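Local coordinates for protein possible adhesin (Caldicellulosiruptor kronotskyensis, PDB 4WA0) that probably mediates attachment of cells to cellulose as a tapirin adhesin, of which this chain is the C-terminal, beta-helical, magnesium-binding domain, at residues 287-300 with 308-322. Numbering follows the deposited sequence. Where two conformers were deposited one is given.
Sequences FSTLQLHLISRGNI and TIMNGSIISLGSTFN
Leu-292 to Ser-296 and Gly-312 to Ser-316 pair in parallel, as two neighbouring rungs of the tapirin beta-helix; the axes of strands 291-296 and 313-316 run 4.8 Å apart, only 10° from parallel. Leu-292 N opens the ladder on Asn-311 O, and Leu-317 N closes it on Ser-296 O. At Gly-312 the backbone turns a corner, which is why strand 308-311 lies almost perpendicular to strand 291-296. With no CB, Gly-312 can take up the backbone angles of this corner and bring its CA to 3.1 Å from Leu-292 O in a CA-H...O contact.

Residues in register meet across the rungs. The like pair Ile-295 and Ile-315 lie side by side, their CD1 atoms 4.1 Å apart. On the same face, His-293 ND1 and Ser-313 OG form a nearly straight hydrogen bond of 2.9 Å at the imidazole edge; chi1 of Ser-313 (74°) sets OG between its own backbone N and carbonyl carbon, within reach of ND1. The opposite face turns inward, where the flexible selenomethionine Met-310 bends at chi3 to bring SE to 4.1 Å from Leu-294 CD1, while Ile-300 CD1 slides past Ile-314 CG2 at 3.6 Å. The flat ring of Phe-321 fills this interior too, its edge against Ile-300 CG1, and Ser-316 CB lies over one face, offset toward the rim.

Around the next corner, Ser-296 OG accepts from Gly-298 N in an ST turn and also bonds Gly-263 O of the preceding rung. Beyond it Asn-299 and Asn-322 lie side by side as in a short asparagine ladder, though their amide planes are turned 85° apart; Asn-322 OD1 bonds Asn-19 ND2. Asn-299 OD1 is gripped from one face of its amide by both Asn-322 N and Asn-322 ND2, the latter at 3.0 Å.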
# COMPACT_ATOMS: atom_id res chain seq x y z
N PHE A 287 7.74 -10.78 20.69
CA PHE A 287 7.20 -11.58 19.61
C PHE A 287 8.18 -12.09 18.64
O PHE A 287 7.78 -12.68 17.68
CB PHE A 287 6.30 -10.70 18.77
CG PHE A 287 5.17 -10.11 19.51
CD1 PHE A 287 4.52 -10.83 20.52
CD2 PHE A 287 4.68 -8.89 19.15
CE1 PHE A 287 3.45 -10.35 21.16
CE2 PHE A 287 3.56 -8.39 19.79
CZ PHE A 287 2.96 -9.12 20.82
N SER A 288 9.45 -11.79 18.78
CA SER A 288 10.38 -12.17 17.71
C SER A 288 10.61 -13.71 17.83
O SER A 288 11.14 -14.37 16.93
CB SER A 288 11.67 -11.33 17.83
OG SER A 288 12.17 -11.40 19.16
N THR A 289 10.17 -14.26 18.95
CA THR A 289 10.20 -15.67 19.28
C THR A 289 9.14 -16.60 18.55
O THR A 289 9.04 -17.82 18.91
CB THR A 289 9.96 -15.74 20.81
OG1 THR A 289 8.93 -14.80 21.20
CG2 THR A 289 11.23 -15.34 21.56
N LEU A 290 8.36 -16.06 17.56
CA LEU A 290 7.00 -16.55 17.32
C LEU A 290 6.41 -16.17 15.98
O LEU A 290 6.66 -15.10 15.50
CB LEU A 290 6.18 -15.86 18.42
CG LEU A 290 4.83 -16.25 18.85
CD1 LEU A 290 4.87 -17.73 19.17
CD2 LEU A 290 4.51 -15.41 20.07
N GLN A 291 5.65 -17.06 15.34
CA GLN A 291 4.92 -16.60 14.20
C GLN A 291 3.52 -16.20 14.68
O GLN A 291 2.77 -17.03 15.19
CB GLN A 291 4.80 -17.61 13.11
CG GLN A 291 4.12 -16.97 11.90
CD GLN A 291 4.11 -17.83 10.70
OE1 GLN A 291 3.09 -17.88 10.03
NE2 GLN A 291 5.23 -18.50 10.38
N LEU A 292 3.17 -14.96 14.45
CA LEU A 292 1.96 -14.39 15.10
C LEU A 292 0.99 -13.79 14.08
O LEU A 292 1.39 -13.03 13.25
CB LEU A 292 2.42 -13.28 16.04
CG LEU A 292 1.39 -12.49 16.85
CD1 LEU A 292 0.71 -13.36 17.89
CD2 LEU A 292 2.06 -11.34 17.53
N HIS A 293 -0.29 -14.13 14.23
CA HIS A 293 -1.35 -13.62 13.39
C HIS A 293 -2.38 -12.95 14.31
O HIS A 293 -2.89 -13.60 15.17
CB HIS A 293 -1.95 -14.72 12.56
CG HIS A 293 -0.92 -15.45 11.77
ND1 HIS A 293 -0.45 -14.93 10.59
CD2 HIS A 293 -0.17 -16.54 12.03
CE1 HIS A 293 0.54 -15.69 10.15
NE2 HIS A 293 0.74 -16.65 11.01
N LEU A 294 -2.62 -11.66 14.11
CA LEU A 294 -3.50 -10.88 14.97
C LEU A 294 -4.73 -10.59 14.12
O LEU A 294 -4.62 -10.02 13.01
CB LEU A 294 -2.82 -9.56 15.33
CG LEU A 294 -1.57 -9.66 16.19
CD1 LEU A 294 -0.94 -8.28 16.34
CD2 LEU A 294 -1.75 -10.35 17.54
N ILE A 295 -5.91 -10.95 14.62
CA ILE A 295 -7.17 -10.77 13.90
C ILE A 295 -8.19 -10.11 14.83
O ILE A 295 -8.42 -10.61 15.94
CB ILE A 295 -7.72 -12.10 13.39
CG1 ILE A 295 -6.60 -12.89 12.65
CG2 ILE A 295 -8.94 -11.86 12.52
CD1 ILE A 295 -7.09 -14.05 11.89
N SER A 296 -8.69 -8.96 14.37
CA SER A 296 -9.62 -8.13 15.15
C SER A 296 -10.73 -7.53 14.31
O SER A 296 -10.63 -7.41 13.01
CB SER A 296 -8.79 -7.09 15.85
OG SER A 296 -9.57 -6.42 16.83
N ARG A 297 -11.82 -7.09 14.97
CA ARG A 297 -12.75 -6.18 14.31
C ARG A 297 -12.68 -4.79 14.87
O ARG A 297 -13.55 -3.97 14.60
CB ARG A 297 -14.21 -6.68 14.37
CG ARG A 297 -14.41 -7.96 13.57
CD ARG A 297 -15.86 -8.21 13.25
NE ARG A 297 -16.11 -9.25 12.27
CZ ARG A 297 -16.26 -10.55 12.53
NH1 ARG A 297 -16.09 -11.06 13.72
NH2 ARG A 297 -16.55 -11.37 11.51
N GLY A 298 -11.66 -4.53 15.65
CA GLY A 298 -11.32 -3.19 16.08
C GLY A 298 -9.87 -2.88 15.88
O GLY A 298 -9.23 -3.45 14.97
N ASN A 299 -9.38 -1.91 16.63
CA ASN A 299 -8.01 -1.42 16.41
C ASN A 299 -7.00 -2.32 17.06
O ASN A 299 -7.33 -3.07 17.99
CB ASN A 299 -7.82 -0.05 16.94
CG ASN A 299 -8.69 0.99 16.20
OD1 ASN A 299 -9.06 0.84 15.05
ND2 ASN A 299 -9.04 2.05 16.94
N ILE A 300 -5.79 -2.31 16.53
CA ILE A 300 -4.65 -3.03 17.10
C ILE A 300 -3.64 -2.05 17.56
O ILE A 300 -3.17 -1.22 16.76
CB ILE A 300 -4.11 -4.11 16.09
CG1 ILE A 300 -5.24 -5.12 15.84
CG2 ILE A 300 -2.80 -4.75 16.56
CD1 ILE A 300 -4.87 -6.15 14.80
N THR A 308 8.38 -2.50 17.93
CA THR A 308 7.85 -3.87 18.01
C THR A 308 8.22 -4.58 16.77
O THR A 308 7.99 -4.03 15.68
CB THR A 308 6.32 -3.87 18.14
OG1 THR A 308 5.96 -3.06 19.26
CG2 THR A 308 5.81 -5.28 18.26
N ILE A 309 8.80 -5.77 16.90
CA ILE A 309 9.13 -6.59 15.73
C ILE A 309 8.25 -7.82 15.73
O ILE A 309 8.25 -8.54 16.76
CB ILE A 309 10.57 -7.05 15.81
CG1 ILE A 309 11.41 -5.77 15.77
CG2 ILE A 309 10.94 -8.02 14.67
CD1 ILE A 309 12.87 -5.96 16.06
N MSE A 310 7.59 -8.08 14.61
CA MSE A 310 6.83 -9.34 14.48
C MSE A 310 6.95 -10.03 13.15
O MSE A 310 7.31 -9.44 12.12
CB MSE A 310 5.33 -9.16 14.84
CG MSE A 310 4.60 -8.35 13.88
SE MSE A 310 2.70 -8.10 14.47
CE MSE A 310 2.03 -9.71 13.72
N ASN A 311 6.65 -11.32 13.19
CA ASN A 311 6.61 -12.18 12.02
C ASN A 311 5.24 -12.82 11.92
O ASN A 311 4.80 -13.41 12.89
CB ASN A 311 7.63 -13.34 12.17
CG ASN A 311 9.06 -12.83 12.26
OD1 ASN A 311 9.68 -12.57 11.24
ND2 ASN A 311 9.58 -12.74 13.45
N GLY A 312 4.54 -12.65 10.81
CA GLY A 312 3.18 -13.05 10.69
C GLY A 312 2.29 -12.20 9.84
O GLY A 312 2.62 -11.89 8.71
N SER A 313 1.16 -11.79 10.41
CA SER A 313 0.23 -10.96 9.68
C SER A 313 -0.78 -10.34 10.62
O SER A 313 -0.95 -10.80 11.78
CB SER A 313 -0.44 -11.78 8.54
OG SER A 313 -1.42 -12.71 9.04
N ILE A 314 -1.45 -9.33 10.10
CA ILE A 314 -2.51 -8.54 10.78
C ILE A 314 -3.73 -8.45 9.89
O ILE A 314 -3.63 -8.00 8.71
CB ILE A 314 -2.03 -7.09 11.12
CG1 ILE A 314 -0.86 -7.18 12.00
CG2 ILE A 314 -3.18 -6.25 11.63
CD1 ILE A 314 -0.18 -5.84 12.09
N ILE A 315 -4.90 -8.86 10.43
CA ILE A 315 -6.16 -8.89 9.68
C ILE A 315 -7.23 -8.21 10.47
O ILE A 315 -7.49 -8.59 11.61
CB ILE A 315 -6.58 -10.33 9.35
CG1 ILE A 315 -5.52 -10.98 8.49
CG2 ILE A 315 -7.94 -10.36 8.60
CD1 ILE A 315 -5.63 -12.46 8.37
N SER A 316 -7.84 -7.19 9.87
CA SER A 316 -8.98 -6.57 10.48
C SER A 316 -10.19 -6.90 9.64
O SER A 316 -10.16 -6.79 8.40
CB SER A 316 -8.82 -5.07 10.45
OG SER A 316 -10.11 -4.41 10.51
N LEU A 317 -11.27 -7.25 10.32
CA LEU A 317 -12.51 -7.66 9.68
C LEU A 317 -13.64 -6.80 10.19
O LEU A 317 -14.79 -7.18 10.00
CB LEU A 317 -12.80 -9.16 9.95
CG LEU A 317 -11.78 -10.15 9.35
CD1 LEU A 317 -12.12 -11.57 9.71
CD2 LEU A 317 -11.70 -9.96 7.88
N GLY A 318 -13.28 -5.65 10.75
CA GLY A 318 -14.18 -4.61 11.18
C GLY A 318 -14.51 -3.56 10.14
O GLY A 318 -14.22 -3.70 8.97
N SER A 319 -15.17 -2.48 10.55
CA SER A 319 -15.59 -1.48 9.57
C SER A 319 -14.50 -0.54 9.22
O SER A 319 -14.48 0.00 8.13
CB SER A 319 -16.82 -0.67 10.01
OG SER A 319 -16.51 0.05 11.17
N THR A 320 -13.58 -0.32 10.14
CA THR A 320 -12.42 0.52 9.90
C THR A 320 -11.32 -0.01 10.82
O THR A 320 -11.60 -0.78 11.77
CB THR A 320 -12.59 2.01 10.28
OG1 THR A 320 -12.84 2.12 11.68
CG2 THR A 320 -13.73 2.73 9.48
N PHE A 321 -10.08 0.42 10.57
CA PHE A 321 -8.97 -0.19 11.25
C PHE A 321 -7.82 0.81 11.43
O PHE A 321 -7.42 1.42 10.45
CB PHE A 321 -8.48 -1.35 10.42
CG PHE A 321 -7.36 -2.11 11.03
CD1 PHE A 321 -7.41 -2.45 12.37
CD2 PHE A 321 -6.34 -2.55 10.30
CE1 PHE A 321 -6.38 -3.16 12.95
CE2 PHE A 321 -5.32 -3.30 10.84
CZ PHE A 321 -5.31 -3.56 12.19
N ASN A 322 -7.34 0.96 12.66
CA ASN A 322 -6.15 1.76 12.96
C ASN A 322 -5.14 0.87 13.59
O ASN A 322 -5.53 0.02 14.50
CB ASN A 322 -6.51 2.89 13.96
CG ASN A 322 -7.61 3.82 13.41
OD1 ASN A 322 -7.36 4.68 12.66
ND2 ASN A 322 -8.86 3.46 13.68
O HOH W 1 6.11 -12.48 15.68
O HOH W 2 -16.35 -2.75 13.29
O HOH W 3 -10.97 -3.61 12.69
O HOH W 4 -11.67 -0.12 14.65